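Local coordinates for periplasmic sugar-binding protein (Chloroflexus aurantiacus, PDB 4RXU) that probably serves as the periplasmic receptor of an ABC-type sugar transporter, and holds beta-D-glucopyranose in the cleft between its two lobes, at residues Thr220-Asn225 with Leu249-Gly254. Residues are numbered along the deposited sequence; the frame is centred on the assembly and turned at random.
With BGC (beta-D-glucopyranose), chain C.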
loop_
_atom_site.group_PDB
_atom_site.type_symbol
_atom_site.label_atom_id
_atom_site.label_comp_id
_atom_site.label_asym_id
_atom_site.label_seq_id
_atom_site.Cartn_x
_atom_site.Cartn_y
_atom_site.Cartn_z
ATOM N N THR A 220 5.172 -10.778 2.506
ATOM C CA THR A 220 3.941 -11.414 2.083
ATOM C C THR A 220 3.828 -11.453 0.570
ATOM O O THR A 220 2.936 -12.112 0.039
ATOM C CB THR A 220 2.738 -10.635 2.580
ATOM O OG1 THR A 220 2.738 -9.332 1.963
ATOM C CG2 THR A 220 2.758 -10.496 4.062
ATOM N N ASN A 221 4.690 -10.698 -0.129
ATOM C CA ASN A 221 4.569 -10.529 -1.586
ATOM C C ASN A 221 3.169 -10.056 -2.014
ATOM O O ASN A 221 2.722 -10.334 -3.136
ATOM C CB ASN A 221 4.936 -11.822 -2.310
ATOM C CG ASN A 221 6.423 -12.085 -2.300
ATOM O OD1 ASN A 221 7.223 -11.164 -2.329
ATOM N ND2 ASN A 221 6.793 -13.346 -2.275
ATOM N N TRP A 222 2.482 -9.377 -1.098
ATOM C CA TRP A 222 1.114 -8.864 -1.312
ATOM C C TRP A 222 0.156 -9.970 -1.751
ATOM O O TRP A 222 -0.730 -9.772 -2.594
ATOM C CB TRP A 222 1.107 -7.733 -2.334
ATOM C CG TRP A 222 1.802 -6.469 -1.997
ATOM C CD1 TRP A 222 2.592 -5.729 -2.850
ATOM C CD2 TRP A 222 1.697 -5.695 -0.782
ATOM N NE1 TRP A 222 3.004 -4.563 -2.227
ATOM C CE2 TRP A 222 2.474 -4.518 -0.959
ATOM C CE3 TRP A 222 1.015 -5.870 0.416
ATOM C CZ2 TRP A 222 2.570 -3.534 0.021
ATOM C CZ3 TRP A 222 1.144 -4.899 1.413
ATOM C CH2 TRP A 222 1.909 -3.745 1.198
ATOM N N ASP A 223 0.346 -11.131 -1.145
ATOM C CA ASP A 223 -0.360 -12.358 -1.522
ATOM C C ASP A 223 -0.921 -13.043 -0.269
ATOM O O ASP A 223 -0.192 -13.284 0.699
ATOM C CB ASP A 223 0.561 -13.325 -2.267
ATOM C CG ASP A 223 -0.138 -14.628 -2.637
ATOM O OD1 ASP A 223 -1.109 -14.608 -3.415
ATOM O OD2 ASP A 223 0.291 -15.674 -2.131
ATOM N N PHE A 224 -2.214 -13.354 -0.316
ATOM C CA PHE A 224 -2.931 -13.970 0.791
ATOM C C PHE A 224 -2.274 -15.271 1.275
ATOM O O PHE A 224 -1.945 -15.399 2.457
ATOM C CB PHE A 224 -4.399 -14.254 0.403
ATOM C CG PHE A 224 -5.264 -14.655 1.565
ATOM C CD1 PHE A 224 -5.261 -15.954 2.034
ATOM C CD2 PHE A 224 -6.046 -13.718 2.206
ATOM C CE1 PHE A 224 -6.037 -16.311 3.118
ATOM C CE2 PHE A 224 -6.837 -14.061 3.282
ATOM C CZ PHE A 224 -6.825 -15.361 3.751
ATOM N N ASN A 225 -2.070 -16.233 0.374
ATOM C CA ASN A 225 -1.554 -17.543 0.787
ATOM C C ASN A 225 -0.132 -17.461 1.314
ATOM O O ASN A 225 0.224 -18.135 2.286
ATOM C CB ASN A 225 -1.634 -18.584 -0.339
ATOM C CG ASN A 225 -3.021 -19.164 -0.499
ATOM O OD1 ASN A 225 -3.907 -18.949 0.326
ATOM N ND2 ASN A 225 -3.219 -19.894 -1.578
ATOM N N LEU A 249 2.257 -6.494 12.867
ATOM C CA LEU A 249 2.358 -5.451 11.831
ATOM C C LEU A 249 2.040 -6.119 10.502
ATOM O O LEU A 249 2.935 -6.647 9.854
ATOM C CB LEU A 249 3.756 -4.833 11.789
ATOM C CG LEU A 249 3.866 -3.708 10.741
ATOM C CD1 LEU A 249 3.152 -2.438 11.193
ATOM C CD2 LEU A 249 5.326 -3.437 10.456
ATOM N N ALA A 250 0.766 -6.158 10.132
ATOM C CA ALA A 250 0.372 -6.721 8.821
ATOM C C ALA A 250 0.279 -5.543 7.859
ATOM O O ALA A 250 -0.288 -4.497 8.203
ATOM C CB ALA A 250 -0.962 -7.459 8.914
ATOM N N PRO A 251 0.818 -5.699 6.621
ATOM C CA PRO A 251 1.012 -4.496 5.798
ATOM C C PRO A 251 -0.215 -4.040 5.021
ATOM O O PRO A 251 -0.314 -2.879 4.687
ATOM C CB PRO A 251 2.155 -4.909 4.854
ATOM C CG PRO A 251 2.003 -6.398 4.731
ATOM C CD PRO A 251 1.573 -6.852 6.100
ATOM N N ASN A 252 -1.154 -4.945 4.729
ATOM C CA ASN A 252 -2.407 -4.501 4.117
ATOM C C ASN A 252 -3.550 -5.387 4.549
ATOM O O ASN A 252 -3.341 -6.321 5.304
ATOM C CB ASN A 252 -2.315 -4.380 2.582
ATOM C CG ASN A 252 -2.395 -5.712 1.858
ATOM O OD1 ASN A 252 -2.308 -6.795 2.452
ATOM N ND2 ASN A 252 -2.516 -5.634 0.532
ATOM N N ASP A 253 -4.750 -5.124 4.047
ATOM C CA ASP A 253 -5.946 -5.838 4.524
ATOM C C ASP A 253 -5.973 -7.329 4.233
ATOM O O ASP A 253 -6.204 -8.137 5.143
ATOM C CB ASP A 253 -7.204 -5.166 3.997
ATOM C CG ASP A 253 -7.562 -3.921 4.790
ATOM O OD1 ASP A 253 -6.943 -3.670 5.845
ATOM O OD2 ASP A 253 -8.505 -3.221 4.381
ATOM N N GLY A 254 -5.750 -7.714 2.978
ATOM C CA GLY A 254 -5.848 -9.129 2.677
ATOM C C GLY A 254 -4.801 -9.920 3.437
ATOM O O GLY A 254 -5.077 -10.991 3.971
HETATM C C2 BGC C . -0.702 -0.124 -2.355
HETATM C C3 BGC C . -1.545 -0.770 -1.274
HETATM C C4 BGC C . -1.844 -2.210 -1.664
HETATM C C5 BGC C . -0.561 -2.964 -2.017
HETATM C C6 BGC C . -0.809 -4.350 -2.570
HETATM C C1 BGC C . 0.554 -0.977 -2.414
HETATM O O1 BGC C . 1.561 -0.403 -3.194
HETATM O O2 BGC C . -0.415 1.230 -1.989
HETATM O O3 BGC C . -2.745 -0.013 -1.140
HETATM O O4 BGC C . -2.410 -2.882 -0.522
HETATM O O5 BGC C . 0.192 -2.242 -2.971
HETATM O O6 BGC C . -1.773 -4.339 -3.625
HETATM O O HOH W 1 -2.662 -7.678 -1.632
#
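Two loops leading into helices 224-237 and 253-264 approach each other, with W222 CA and N252 CA 7.8 Å apart; in the first turns F224 CA and G254 CA come to 6.0 Å, and no direct hydrogen bond joins the two segments. The indole of W222 carries the contact. Its six-membered ring meets P251, CZ3 lying 3.6 Å from P251 CB, and CE3 approaches N252 ND2 obliquely, the amide plane turned 41° from the ring. Over one indole face lies the glucose, with C6 3.4 Å from W222 CD2, a CH-pi type of packing common in sugar-binding sites. D166 accepts from W222 NE1 and also bonds the glucose. With chi1 78°, N252 CG sits between its backbone N and carbonyl carbon, 3.7 Å from W222 CZ3; ND2 gives a nearly straight bond to glucose O4 (2.9 Å, 168°). N252 is also the N-cap of helix 253-264, its side chain capping a backbone N of the first turn, and OD1 bonds T255 OG1. ND2 also donates to a water, which in turn donates to W222 O, so a single amide ties sugar, loop and helix start together. Behind the indole, T220 OG1 accepts from W222 N at 3.1 Å, forming an ST turn, and meets P251 CG; it also bonds A161. Farther from the sugar, F224 CD2 comes to 3.4 Å from G254 O, and its ring packs on A258 and D261 of helix 253-264. F172 of helix 167-185 touches the indole; the glucose site is lined here by the loop after the C-terminal end of parallel strand 246-249 and the loop before helix 224-237.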